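Local structure of LPXTG cell wall surface protein (Streptococcus gordonii, 7AVK) at residues Q46-V49 with G54-S57. The protein is a wall-attached streptococcal surface protein, probably an adhesin, whose tandem SHIRT repeats, one of which forms this chain, are thought to regulate cell surface interactions through their variable number. Numbering follows the deposited sequence.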
# COMPACT_ATOMS: atom_id res chain seq x y z
N GLN A 46 -0.56 -11.15 0.32
CA GLN A 46 0.72 -11.82 0.08
C GLN A 46 1.80 -10.74 0.11
O GLN A 46 1.54 -9.64 -0.38
CB GLN A 46 0.73 -12.55 -1.27
CG GLN A 46 -0.39 -13.55 -1.42
CD GLN A 46 -0.30 -14.70 -0.43
OE1 GLN A 46 0.77 -15.02 0.07
NE2 GLN A 46 -1.44 -15.28 -0.12
N THR A 47 2.96 -11.02 0.66
CA THR A 47 4.05 -10.02 0.72
C THR A 47 5.22 -10.43 -0.16
O THR A 47 6.23 -9.74 -0.13
CB THR A 47 4.45 -9.76 2.18
OG1 THR A 47 4.77 -11.03 2.74
CG2 THR A 47 3.35 -9.07 2.94
N GLU A 48 5.09 -11.50 -0.94
CA GLU A 48 6.13 -11.95 -1.87
C GLU A 48 5.42 -12.44 -3.13
O GLU A 48 4.45 -13.20 -2.98
CB GLU A 48 7.00 -13.02 -1.23
CG GLU A 48 8.32 -13.26 -1.92
CD GLU A 48 9.20 -14.28 -1.20
OE1 GLU A 48 8.64 -15.18 -0.55
OE2 GLU A 48 10.43 -14.16 -1.28
N VAL A 49 5.84 -11.98 -4.31
CA VAL A 49 5.25 -12.41 -5.60
C VAL A 49 6.42 -12.89 -6.45
O VAL A 49 7.30 -12.08 -6.76
CB VAL A 49 4.47 -11.30 -6.31
CG1 VAL A 49 4.15 -11.69 -7.75
CG2 VAL A 49 3.22 -10.97 -5.53
N GLY A 54 12.15 -12.96 -11.37
CA GLY A 54 12.69 -12.83 -10.00
C GLY A 54 11.60 -12.72 -8.96
O GLY A 54 10.58 -13.38 -9.11
N THR A 55 11.82 -11.93 -7.91
CA THR A 55 10.85 -11.83 -6.82
C THR A 55 10.52 -10.37 -6.51
O THR A 55 11.45 -9.56 -6.49
CB THR A 55 11.40 -12.48 -5.55
OG1 THR A 55 11.85 -13.78 -5.93
CG2 THR A 55 10.37 -12.60 -4.45
N TRP A 56 9.26 -10.06 -6.32
CA TRP A 56 8.81 -8.78 -5.76
C TRP A 56 8.56 -9.02 -4.28
O TRP A 56 7.82 -9.96 -3.94
CB TRP A 56 7.55 -8.29 -6.44
CG TRP A 56 7.78 -7.76 -7.81
CD1 TRP A 56 7.60 -8.42 -8.97
CD2 TRP A 56 8.19 -6.42 -8.15
NE1 TRP A 56 7.86 -7.58 -10.01
CE2 TRP A 56 8.22 -6.35 -9.55
CE3 TRP A 56 8.53 -5.28 -7.41
CZ2 TRP A 56 8.58 -5.18 -10.22
CZ3 TRP A 56 8.84 -4.11 -8.07
CH2 TRP A 56 8.87 -4.07 -9.46
N SER A 57 9.13 -8.19 -3.42
CA SER A 57 8.98 -8.32 -1.97
C SER A 57 8.36 -7.04 -1.44
O SER A 57 8.84 -5.96 -1.78
CB SER A 57 10.29 -8.59 -1.29
OG SER A 57 10.88 -9.77 -1.79
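The carbonyl oxygen of Val49 accepts a nearly straight hydrogen bond from the backbone N of Trp56, 2.8 Å away, and the CA of Thr55 adds a longer C-H···O contact to the same oxygen at 3.6 Å. The bond is returned from Val49 N to Trp56 O at 2.9 Å, and the two together make Val49 and Trp56 an antiparallel hydrogen-bonded pair. Trp56 O is likewise met twice, since the CA of Glu48 approaches it to 3.3 Å. Glu48 and Ser57 form the adjoining non-hydrogen-bonded pair, where the CA atoms close to 4.6 Å, and one residue before Glu48, Thr47 O receives a C-H···O contact from the CA of Ser57.

Side chains alternate between the two faces of this ladder. On the face of Glu48 and Ser57, the Glu48 chain runs diagonally over Thr55: with CG anti to the backbone N (chi1 -163°) and the chain extended beyond it, CG touches the Thr55 methyl CG2 at 3.3 Å. One carboxylate oxygen, OE2, also comes near this methyl, 3.5 Å from Thr55 CG2, so the aliphatic part of the threonine is what meets the glutamate. A long, weak ion pair links OE2 to Lys50.

Val49 and Trp56 occupy the other face and are buried, with their CB atoms 4.3 Å apart; beyond CB the indole leads away from Val49. The segments belong to the beta hairpin of strands 48-50 and 55-61, at one margin of the five-stranded mixed sheet of this SHIRT domain. Helix 20-23 packs against the Val49 and Trp56 side chains through Val22, while strand 73-82 flanks strand 55-61 and brings the Phe81 ring to the indole and Trp79 to the Trp56 side chain.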